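Local coordinates for phosphatidylserine synthase (Haemophilus influenzae, PDB 3HSI), which belongs to the phospholipase D superfamily of enzymes and carries two related PLD-type regions within a single chain of mixed helices and strands, at residues K169-R174 and T362-G367; L58-D63 and A157-V162; P131-E136 and A221-L226; A36-Q41 and L153-S158. All coordinates share one frame; numbering follows the deposited sequence.

Contact 1: K169-R174 and T362-G367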
# COMPACT_ATOMS: atom_id res chain seq x y z
N LYS C 169 22.77 -16.04 -22.06
CA LYS C 169 21.74 -16.14 -21.05
C LYS C 169 20.39 -15.73 -21.57
O LYS C 169 20.27 -14.84 -22.42
CB LYS C 169 22.11 -15.31 -19.82
N TYR C 170 19.34 -16.37 -21.04
CA TYR C 170 17.99 -15.95 -21.30
C TYR C 170 17.15 -16.00 -20.02
O TYR C 170 17.52 -16.61 -18.99
CB TYR C 170 17.32 -16.75 -22.45
CG TYR C 170 17.10 -18.19 -22.09
CD1 TYR C 170 15.87 -18.61 -21.57
CD2 TYR C 170 18.14 -19.14 -22.22
CE1 TYR C 170 15.65 -19.93 -21.20
CE2 TYR C 170 17.93 -20.48 -21.87
CZ TYR C 170 16.67 -20.86 -21.35
OH TYR C 170 16.43 -22.17 -20.97
N ARG C 171 16.02 -15.31 -20.11
CA ARG C 171 14.99 -15.23 -19.10
C ARG C 171 13.72 -15.72 -19.81
O ARG C 171 13.27 -15.10 -20.79
CB ARG C 171 14.84 -13.77 -18.65
CG ARG C 171 13.89 -13.55 -17.49
CD ARG C 171 14.23 -12.26 -16.82
NE ARG C 171 13.27 -11.91 -15.78
CZ ARG C 171 13.21 -12.52 -14.59
NH1 ARG C 171 14.04 -13.52 -14.32
NH2 ARG C 171 12.34 -12.11 -13.67
N TYR C 172 13.19 -16.85 -19.33
CA TYR C 172 12.13 -17.62 -20.00
C TYR C 172 10.77 -16.99 -19.76
O TYR C 172 10.41 -16.66 -18.62
CB TYR C 172 12.14 -19.06 -19.49
CG TYR C 172 11.46 -20.13 -20.34
CD1 TYR C 172 11.39 -20.04 -21.74
CD2 TYR C 172 10.92 -21.28 -19.72
CE1 TYR C 172 10.78 -21.05 -22.50
CE2 TYR C 172 10.32 -22.29 -20.46
CZ TYR C 172 10.26 -22.18 -21.86
OH TYR C 172 9.68 -23.18 -22.58
N ASP C 173 10.03 -16.76 -20.85
CA ASP C 173 8.67 -16.29 -20.72
C ASP C 173 7.79 -17.10 -21.70
O ASP C 173 8.27 -18.08 -22.33
CB ASP C 173 8.60 -14.76 -20.97
CG ASP C 173 7.53 -14.05 -20.12
OD1 ASP C 173 6.34 -14.34 -20.32
OD2 ASP C 173 7.85 -13.21 -19.25
N ARG C 174 6.53 -16.69 -21.82
CA ARG C 174 5.64 -17.26 -22.83
C ARG C 174 5.30 -16.22 -23.86
O ARG C 174 5.30 -15.04 -23.56
CB ARG C 174 4.35 -17.74 -22.19
CG ARG C 174 4.50 -19.02 -21.44
CD ARG C 174 3.22 -19.32 -20.72
NE ARG C 174 2.16 -19.78 -21.62
CZ ARG C 174 0.86 -19.63 -21.39
NH1 ARG C 174 0.44 -19.02 -20.29
NH2 ARG C 174 -0.02 -20.14 -22.23
N THR C 362 17.15 -17.70 -16.21
CA THR C 362 16.13 -17.40 -15.20
C THR C 362 14.72 -17.68 -15.73
O THR C 362 14.48 -17.83 -16.97
CB THR C 362 16.24 -15.99 -14.67
OG1 THR C 362 16.14 -15.09 -15.76
CG2 THR C 362 17.60 -15.74 -13.90
N TYR C 363 13.79 -17.74 -14.79
CA TYR C 363 12.44 -18.15 -15.08
C TYR C 363 11.45 -17.04 -14.79
O TYR C 363 11.35 -16.59 -13.69
CB TYR C 363 12.12 -19.38 -14.24
CG TYR C 363 10.74 -19.95 -14.37
CD1 TYR C 363 10.47 -20.92 -15.32
CD2 TYR C 363 9.70 -19.57 -13.49
CE1 TYR C 363 9.24 -21.50 -15.42
CE2 TYR C 363 8.43 -20.14 -13.58
CZ TYR C 363 8.21 -21.12 -14.56
OH TYR C 363 6.98 -21.72 -14.73
N HIS C 364 10.68 -16.65 -15.79
CA HIS C 364 9.68 -15.63 -15.60
C HIS C 364 8.32 -15.98 -16.25
O HIS C 364 7.69 -15.10 -16.83
CB HIS C 364 10.21 -14.33 -16.19
CG HIS C 364 9.45 -13.12 -15.77
ND1 HIS C 364 8.74 -12.32 -16.66
CD2 HIS C 364 9.30 -12.55 -14.54
CE1 HIS C 364 8.19 -11.32 -16.01
NE2 HIS C 364 8.51 -11.44 -14.72
N LEU C 365 7.89 -17.24 -16.19
CA LEU C 365 6.61 -17.62 -16.82
C LEU C 365 5.43 -17.40 -15.89
O LEU C 365 5.51 -17.65 -14.67
CB LEU C 365 6.59 -19.09 -17.24
CG LEU C 365 7.65 -19.69 -18.15
CD1 LEU C 365 7.44 -21.20 -18.14
CD2 LEU C 365 7.49 -19.21 -19.52
N LYS C 366 4.35 -16.92 -16.48
CA LYS C 366 3.05 -16.74 -15.82
C LYS C 366 2.02 -17.40 -16.73
O LYS C 366 2.15 -17.35 -17.96
CB LYS C 366 2.69 -15.24 -15.71
CG LYS C 366 3.79 -14.29 -15.23
CD LYS C 366 4.47 -13.61 -16.39
CE LYS C 366 5.53 -12.64 -15.91
NZ LYS C 366 5.04 -11.42 -15.11
N GLY C 367 1.02 -18.03 -16.14
CA GLY C 367 -0.09 -18.63 -16.88
C GLY C 367 -1.05 -19.38 -15.98
O GLY C 367 -0.72 -19.76 -14.83
O HOH W 1 4.73 -15.65 -19.10

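Contact 2: L58-D63 and A157-V162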
# COMPACT_ATOMS: atom_id res chain seq x y z
N LEU C 58 6.89 -3.29 -19.27
CA LEU C 58 7.39 -2.74 -18.02
C LEU C 58 8.59 -1.82 -18.33
O LEU C 58 8.65 -0.66 -17.88
CB LEU C 58 7.81 -3.84 -17.06
CG LEU C 58 8.39 -3.35 -15.70
CD1 LEU C 58 7.43 -2.41 -14.94
CD2 LEU C 58 8.82 -4.55 -14.80
N TYR C 59 9.52 -2.30 -19.15
CA TYR C 59 10.63 -1.45 -19.51
C TYR C 59 11.20 -1.82 -20.85
O TYR C 59 10.90 -2.88 -21.38
CB TYR C 59 11.72 -1.47 -18.44
CG TYR C 59 12.33 -2.82 -18.11
CD1 TYR C 59 13.50 -3.24 -18.74
CD2 TYR C 59 11.77 -3.65 -17.14
CE1 TYR C 59 14.09 -4.45 -18.42
CE2 TYR C 59 12.35 -4.87 -16.81
CZ TYR C 59 13.51 -5.26 -17.46
OH TYR C 59 14.11 -6.46 -17.15
N TRP C 60 12.01 -0.91 -21.39
CA TRP C 60 12.74 -1.16 -22.60
C TRP C 60 14.15 -0.64 -22.33
O TRP C 60 14.39 0.56 -22.22
CB TRP C 60 12.06 -0.43 -23.75
CG TRP C 60 12.66 -0.63 -25.08
CD1 TRP C 60 13.99 -0.68 -25.39
CD2 TRP C 60 11.96 -0.72 -26.32
NE1 TRP C 60 14.16 -0.81 -26.74
CE2 TRP C 60 12.93 -0.84 -27.34
CE3 TRP C 60 10.60 -0.71 -26.67
CZ2 TRP C 60 12.58 -0.95 -28.69
CZ3 TRP C 60 10.25 -0.82 -28.02
CH2 TRP C 60 11.24 -0.96 -29.01
N GLN C 61 15.08 -1.59 -22.19
CA GLN C 61 16.41 -1.30 -21.66
C GLN C 61 17.38 -0.81 -22.73
O GLN C 61 17.35 -1.26 -23.87
CB GLN C 61 16.97 -2.58 -21.04
CG GLN C 61 18.26 -2.43 -20.29
CD GLN C 61 18.08 -1.68 -18.97
OE1 GLN C 61 16.99 -1.64 -18.40
NE2 GLN C 61 19.15 -1.08 -18.49
N LYS C 62 18.25 0.10 -22.34
CA LYS C 62 19.30 0.60 -23.22
C LYS C 62 20.41 -0.41 -23.64
O LYS C 62 21.41 0.01 -24.21
CB LYS C 62 19.98 1.79 -22.54
CG LYS C 62 20.49 1.46 -21.15
CD LYS C 62 21.29 2.59 -20.53
CE LYS C 62 22.18 2.01 -19.40
NZ LYS C 62 23.23 2.96 -18.95
N ASP C 63 20.28 -1.70 -23.36
CA ASP C 63 21.39 -2.61 -23.65
C ASP C 63 21.38 -2.99 -25.14
O ASP C 63 20.71 -2.34 -25.94
CB ASP C 63 21.31 -3.83 -22.73
CG ASP C 63 19.99 -4.59 -22.87
OD1 ASP C 63 19.31 -4.40 -23.91
OD2 ASP C 63 19.64 -5.40 -21.97
N ALA C 157 7.22 -10.55 -21.25
CA ALA C 157 8.64 -10.15 -21.42
C ALA C 157 8.80 -8.65 -21.64
O ALA C 157 7.98 -8.04 -22.34
CB ALA C 157 9.25 -10.88 -22.60
N SER C 158 9.84 -8.06 -21.06
CA SER C 158 10.25 -6.69 -21.43
C SER C 158 11.32 -6.77 -22.51
O SER C 158 11.60 -7.87 -23.00
CB SER C 158 10.81 -5.95 -20.24
OG SER C 158 9.80 -5.67 -19.31
N ILE C 159 11.88 -5.63 -22.91
CA ILE C 159 12.92 -5.59 -23.94
C ILE C 159 14.25 -5.36 -23.24
O ILE C 159 14.53 -4.25 -22.77
CB ILE C 159 12.70 -4.47 -25.01
CG1 ILE C 159 11.29 -4.53 -25.60
CG2 ILE C 159 13.76 -4.53 -26.12
CD1 ILE C 159 11.09 -5.63 -26.61
N ASN C 160 15.05 -6.42 -23.15
CA ASN C 160 16.47 -6.33 -22.76
C ASN C 160 17.17 -7.61 -23.25
O ASN C 160 16.52 -8.47 -23.84
CB ASN C 160 16.63 -6.15 -21.23
CG ASN C 160 16.23 -7.36 -20.46
OD1 ASN C 160 15.95 -8.41 -21.04
ND2 ASN C 160 16.19 -7.25 -19.13
N ASN C 161 18.47 -7.73 -22.99
CA ASN C 161 19.26 -8.90 -23.43
C ASN C 161 18.69 -10.27 -23.03
O ASN C 161 18.57 -11.18 -23.86
CB ASN C 161 20.72 -8.80 -22.94
CG ASN C 161 21.49 -7.67 -23.62
OD1 ASN C 161 21.15 -7.22 -24.71
ND2 ASN C 161 22.54 -7.20 -22.96
N VAL C 162 18.39 -10.44 -21.74
CA VAL C 162 17.95 -11.76 -21.31
C VAL C 162 16.59 -12.20 -21.88
O VAL C 162 16.47 -13.32 -22.37
CB VAL C 162 18.15 -12.04 -19.77
CG1 VAL C 162 19.65 -12.12 -19.47
CG2 VAL C 162 17.45 -11.00 -18.88
O HOH W 2 6.76 -6.10 -20.03

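Contact 3: P131-E136 and A221-L226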
# COMPACT_ATOMS: atom_id res chain seq x y z
N PRO C 131 2.81 6.54 -15.32
CA PRO C 131 2.93 6.32 -13.86
C PRO C 131 1.65 5.75 -13.23
O PRO C 131 0.61 6.44 -13.19
CB PRO C 131 3.21 7.71 -13.33
CG PRO C 131 2.55 8.68 -14.39
CD PRO C 131 2.21 7.86 -15.63
N ILE C 132 1.73 4.54 -12.69
CA ILE C 132 0.58 3.83 -12.14
C ILE C 132 0.35 4.23 -10.68
O ILE C 132 -0.71 3.95 -10.09
CB ILE C 132 0.74 2.32 -12.33
CG1 ILE C 132 0.66 1.99 -13.84
CG2 ILE C 132 -0.28 1.53 -11.52
CD1 ILE C 132 -0.62 2.55 -14.52
N ASN C 133 1.33 4.88 -10.09
CA ASN C 133 1.15 5.45 -8.75
C ASN C 133 2.25 6.48 -8.60
O ASN C 133 3.11 6.58 -9.47
CB ASN C 133 1.23 4.40 -7.64
CG ASN C 133 0.30 4.72 -6.48
OD1 ASN C 133 0.11 5.88 -6.13
ND2 ASN C 133 -0.28 3.70 -5.89
N THR C 134 2.21 7.21 -7.49
CA THR C 134 3.10 8.34 -7.24
C THR C 134 4.51 7.89 -6.85
O THR C 134 5.46 8.67 -6.92
CB THR C 134 2.54 9.27 -6.14
OG1 THR C 134 2.43 8.53 -4.92
CG2 THR C 134 1.17 9.82 -6.50
N ARG C 135 4.61 6.63 -6.44
CA ARG C 135 5.87 5.95 -6.12
C ARG C 135 5.85 4.56 -6.72
O ARG C 135 4.86 3.83 -6.59
CB ARG C 135 6.07 5.86 -4.61
CG ARG C 135 6.97 6.98 -4.09
CD ARG C 135 6.33 7.70 -2.95
NE ARG C 135 7.00 8.98 -2.65
CZ ARG C 135 6.36 10.10 -2.30
NH1 ARG C 135 5.03 10.13 -2.21
NH2 ARG C 135 7.07 11.22 -2.05
N GLU C 136 6.97 4.19 -7.34
CA GLU C 136 7.13 2.88 -7.97
C GLU C 136 6.64 1.72 -7.09
O GLU C 136 5.96 0.82 -7.58
CB GLU C 136 8.60 2.67 -8.39
CG GLU C 136 8.81 1.41 -9.21
CD GLU C 136 10.16 1.32 -9.93
OE1 GLU C 136 10.97 2.27 -9.85
OE2 GLU C 136 10.42 0.27 -10.57
N ALA C 221 -5.12 11.34 -9.57
CA ALA C 221 -6.35 11.37 -10.37
C ALA C 221 -6.33 10.38 -11.56
O ALA C 221 -7.34 9.78 -11.92
CB ALA C 221 -6.61 12.79 -10.89
N TYR C 222 -5.18 10.21 -12.17
CA TYR C 222 -5.09 9.27 -13.29
C TYR C 222 -5.30 7.83 -12.84
O TYR C 222 -5.97 7.07 -13.51
CB TYR C 222 -3.74 9.38 -13.93
CG TYR C 222 -3.38 8.33 -14.94
CD1 TYR C 222 -4.00 8.29 -16.18
CD2 TYR C 222 -2.34 7.42 -14.68
CE1 TYR C 222 -3.61 7.33 -17.14
CE2 TYR C 222 -1.93 6.50 -15.62
CZ TYR C 222 -2.56 6.46 -16.86
OH TYR C 222 -2.15 5.53 -17.80
N ARG C 223 -4.68 7.46 -11.71
CA ARG C 223 -4.74 6.08 -11.22
C ARG C 223 -6.19 5.79 -10.89
O ARG C 223 -6.75 4.79 -11.32
CB ARG C 223 -3.87 5.89 -9.96
CG ARG C 223 -3.96 4.52 -9.31
CD ARG C 223 -3.10 4.43 -8.01
NE ARG C 223 -3.37 3.18 -7.30
CZ ARG C 223 -2.77 2.02 -7.52
NH1 ARG C 223 -1.82 1.89 -8.43
NH2 ARG C 223 -3.15 0.95 -6.84
N LYS C 224 -6.78 6.70 -10.12
CA LYS C 224 -8.16 6.55 -9.69
C LYS C 224 -9.12 6.40 -10.87
O LYS C 224 -10.00 5.54 -10.86
CB LYS C 224 -8.55 7.73 -8.81
CG LYS C 224 -9.71 7.41 -7.90
CD LYS C 224 -9.72 8.43 -6.79
CE LYS C 224 -11.11 8.73 -6.34
NZ LYS C 224 -11.71 9.66 -7.31
N ASP C 225 -8.92 7.21 -11.90
CA ASP C 225 -9.77 7.14 -13.08
C ASP C 225 -9.57 5.83 -13.83
O ASP C 225 -10.53 5.18 -14.22
CB ASP C 225 -9.53 8.36 -13.99
CG ASP C 225 -10.55 8.46 -15.13
OD1 ASP C 225 -11.76 8.26 -14.90
OD2 ASP C 225 -10.16 8.75 -16.27
N LEU C 226 -8.32 5.42 -14.03
CA LEU C 226 -8.03 4.20 -14.77
C LEU C 226 -8.53 2.94 -14.02
O LEU C 226 -9.11 2.04 -14.63
CB LEU C 226 -6.53 4.12 -15.02
CG LEU C 226 -6.02 2.98 -15.91
CD1 LEU C 226 -6.57 3.07 -17.32
CD2 LEU C 226 -4.53 3.03 -15.90

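Contact 4: A36-Q41 and L153-S158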
# COMPACT_ATOMS: atom_id res chain seq x y z
N ALA C 36 14.42 -16.72 -28.26
CA ALA C 36 15.05 -16.46 -29.53
C ALA C 36 14.01 -16.30 -30.62
O ALA C 36 14.11 -15.37 -31.40
CB ALA C 36 16.09 -17.57 -29.89
N GLU C 37 13.01 -17.18 -30.66
CA GLU C 37 11.84 -17.03 -31.55
C GLU C 37 11.11 -15.69 -31.33
O GLU C 37 10.70 -15.01 -32.28
CB GLU C 37 10.83 -18.18 -31.36
CG GLU C 37 11.25 -19.47 -32.00
CD GLU C 37 10.19 -20.58 -31.94
OE1 GLU C 37 8.97 -20.33 -31.68
OE2 GLU C 37 10.61 -21.74 -32.17
N PHE C 38 10.93 -15.34 -30.07
CA PHE C 38 10.29 -14.09 -29.70
C PHE C 38 11.03 -12.88 -30.29
O PHE C 38 10.42 -12.01 -30.91
CB PHE C 38 10.24 -14.03 -28.15
CG PHE C 38 9.65 -12.75 -27.59
CD1 PHE C 38 8.38 -12.29 -28.01
CD2 PHE C 38 10.33 -12.04 -26.62
CE1 PHE C 38 7.81 -11.10 -27.45
CE2 PHE C 38 9.80 -10.86 -26.07
CZ PHE C 38 8.54 -10.38 -26.48
N LYS C 39 12.34 -12.81 -30.07
CA LYS C 39 13.17 -11.81 -30.71
C LYS C 39 12.99 -11.82 -32.24
O LYS C 39 12.82 -10.78 -32.86
CB LYS C 39 14.64 -12.04 -30.39
CG LYS C 39 15.51 -10.95 -31.01
CD LYS C 39 16.98 -11.11 -30.72
CE LYS C 39 17.76 -10.08 -31.47
NZ LYS C 39 19.22 -10.34 -31.33
N THR C 40 13.02 -12.99 -32.84
CA THR C 40 12.86 -13.05 -34.29
C THR C 40 11.49 -12.51 -34.75
O THR C 40 11.42 -11.75 -35.71
CB THR C 40 13.07 -14.47 -34.74
OG1 THR C 40 14.30 -14.91 -34.16
CG2 THR C 40 13.16 -14.56 -36.29
N GLN C 41 10.43 -12.90 -34.06
CA GLN C 41 9.09 -12.39 -34.36
C GLN C 41 8.96 -10.87 -34.22
O GLN C 41 8.47 -10.22 -35.13
CB GLN C 41 7.99 -13.12 -33.55
CG GLN C 41 7.55 -14.44 -34.16
CD GLN C 41 7.36 -14.38 -35.67
OE1 GLN C 41 6.62 -13.55 -36.18
NE2 GLN C 41 8.06 -15.24 -36.38
N LEU C 153 1.24 -9.47 -30.47
CA LEU C 153 2.26 -10.33 -29.87
C LEU C 153 2.18 -10.11 -28.36
O LEU C 153 2.50 -9.04 -27.87
CB LEU C 153 3.65 -10.00 -30.43
CG LEU C 153 4.82 -10.93 -30.09
CD1 LEU C 153 4.54 -12.39 -30.52
CD2 LEU C 153 6.14 -10.46 -30.74
N TYR C 154 1.72 -11.12 -27.64
CA TYR C 154 1.47 -10.98 -26.22
C TYR C 154 2.50 -11.77 -25.42
O TYR C 154 2.75 -12.95 -25.71
CB TYR C 154 0.05 -11.43 -25.87
CG TYR C 154 -0.39 -11.02 -24.47
CD1 TYR C 154 -1.11 -9.84 -24.26
CD2 TYR C 154 -0.06 -11.81 -23.35
CE1 TYR C 154 -1.49 -9.46 -22.97
CE2 TYR C 154 -0.43 -11.44 -22.08
CZ TYR C 154 -1.15 -10.26 -21.89
OH TYR C 154 -1.51 -9.89 -20.61
N SER C 155 3.08 -11.14 -24.40
CA SER C 155 4.09 -11.78 -23.58
C SER C 155 4.35 -11.00 -22.30
O SER C 155 4.21 -9.77 -22.27
CB SER C 155 5.42 -11.87 -24.32
OG SER C 155 6.36 -12.54 -23.50
N GLY C 156 4.78 -11.71 -21.27
CA GLY C 156 5.17 -11.04 -20.01
C GLY C 156 6.53 -10.35 -20.12
O GLY C 156 6.94 -9.64 -19.20
N ALA C 157 7.22 -10.55 -21.25
CA ALA C 157 8.64 -10.15 -21.42
C ALA C 157 8.80 -8.65 -21.64
O ALA C 157 7.98 -8.04 -22.34
CB ALA C 157 9.25 -10.88 -22.60
N SER C 158 9.84 -8.06 -21.06
CA SER C 158 10.25 -6.69 -21.43
C SER C 158 11.32 -6.77 -22.51
O SER C 158 11.60 -7.87 -23.00
CB SER C 158 10.81 -5.95 -20.24
OG SER C 158 9.80 -5.67 -19.31

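Contact 1: K169-R174 and T362-G367
R171 lies across T362 and H364, its chain extended from CG to NE. CB starts near T362 OG1, CG comes to 3.2 Å from that T362 OG1, and CD still runs beside it. NE and CZ then pass over H364 CB, which sits beneath the centre of one guanidinium face. At the tip, R171 NH1 donates to T362 OG1 at 3.0 Å, the oxygen only 2° out of the guanidinium plane, while R171 NH2 comes to 3.2 Å from H364 CD2. NE is bonded to Y163, and NH2 forms a salt bridge with D312. The backbones run parallel: T362 N donates to Y170 O, Y172 N to T362 O, and H364 N to Y172 O (2.8 Å). On the other side of the sheet from R171, L365 CD1 packs against Y172 CD2 at 3.8 Å. The sequence H364-x-K366 fits the HKD signature of the superfamily. H364 ND1 donates to D173 OD2 at 2.9 Å, with carboxylate and ring planes 63° apart. D173 OD1 accepts from R174 N on its anti lone pair, so the acid is held at both oxygens. The hydrogen bond at ND1 and the guanidinium beside CD2 would restrict rotation of the imidazole, as expected for the histidine of an HKD motif.

Contact 2: L58-D63 and A157-V162
Y59 and S158 meet ring to methylene: S158 CB stands 3.8 Å from the centroid of the Y59 ring, 4° off the normal. Chi1 of 59° sets Y59 CG between its own N and carbonyl carbon, which turns the ring over the neighbouring segment. N160 ND2 approaches the edge of the same ring, 3.0 Å from Y59 OH, but at an angle too poor for a hydrogen bond. On the next residues, I159 and W60 lie alongside, pointing the same way, with I159 CG2 over the five-membered ring of the indole at 3.8 Å from its centroid. The backbones between them form a single bridge: Q61 N donates to I159 O at 2.8 Å, and I159 N to Y59 O at 3.3 Å. These are loops leaving strands 52-56 and 151-155, which point the same way in one mixed sheet; the second loop belongs to the phospholipase D active-site sequence motif. Beyond the bridge, D63 OD2 takes the N161 backbone N at 2.8 Å, on the syn side but well out of the carboxylate plane. The D63 carboxylate and N161 amide come tip to tip with planes 7° apart, stacked. D63 is the N-cap of helix 64-79, its OD1 accepting from G66 N, so one carboxylate serves both the helix end and the facing loop. N161 also reaches that helix end, through OD1 to A65 N and ND2 to E64. Further out, W60 NE1 bonds G66 O, its ring resting on I69 and L70, while N160 OD1 receives Y163 N.

Contact 3: P131-E136 and A221-L226
The R223 guanidinium has N133 ND2 over one face, 3.2 Å above its plane and toward the rim, and I132 O at its edge. The N133 amide is nearly parallel to it, planes 17° apart. The Y222 ring is met at its edge by P131 O, 3.4 Å from Y222 CD2. R223 extends from helix 216-229, with CG anti to the backbone N (chi1 175°), which brings CG and CD alongside I132 O (CD at 3.2 Å) before NH1 donates to that oxygen at 2.9 Å. I132 O lies in the guanidinium plane (1° out), but NH1 stands well above the carbonyl plane, not on a lone pair. I132 CD1 turns the other way, 4.2 Å from L226 CD2, which packs on F250 and L252. The contact joins the loop after strand 127-130 to this helix, near the subunit interface: N133 OD1 accepts a weak bond from R388 of the second subunit as well as one from T134 N. N133 ND2 and the arginine are both donors, so this face contact holds no hydrogen bond; ND2 is bonded to F138 O, and R223 NH1 also reaches L389 O. The positive group is thus held by neutral carbonyls.

Contact 4: A36-Q41 and L153-S158
Helix 36-41, which carries F38, passes strand 153-155 at 10.8 Å between the two short axes, with their N-to-C directions 145° apart. F38 bridges that gap. Its CG is anti to the backbone N (chi1 177°), which sends the ring out from the helix to three residues of the facing segment. F38 CE1 meets L153 CD2 at 3.7 Å and lies near S155 CB; across the ring from CE1, F38 CE2 touches A157 CB at 3.5 Å. L153 CG is at the ring edge, near its plane, and its CD2 also reaches Q41 CB at 4.3 Å. This is the helix-on-sheet packing of an alpha/beta fold, helix 35-48 lying over strand 151-155 and its antiparallel neighbour 171-179, where Y175 stacks on the F38 ring. No hydrogen bond crosses between the two segments, and the S155 hydroxyl, over one face of the ring toward the rim, has its partners on the sheet side. S155 OG accepts from A157 N at 3.1 Å, an ST turn at S155-A157, with the A157 methyl directed at the phenyl ring. The same hydroxyl bonds R174 O on the adjacent strand. At the helix rim, Q41 OE1 takes K177 NZ.

Contacts 1 and 4 are buried and share one sheet, where strands 171-179 and 151-155 are neighbours; between them D173 OD1 probably accepts a weak bond from G156 N. Contact 2 is only partly buried and shares A157 and S158 with contact 4, while V162 O reaches R171 N of contact 1. These three centres lie 11 to 13 Å apart, whereas contact 3 is also buried but about 23 to 28 Å from them, close to the second subunit. Chemistry follows place: polar side-chain and backbone bonds in contact 1, a backbone bridge with helix capping in contact 2, an arginine-carbonyl bond in contact 3, and purely apolar packing across contact 4.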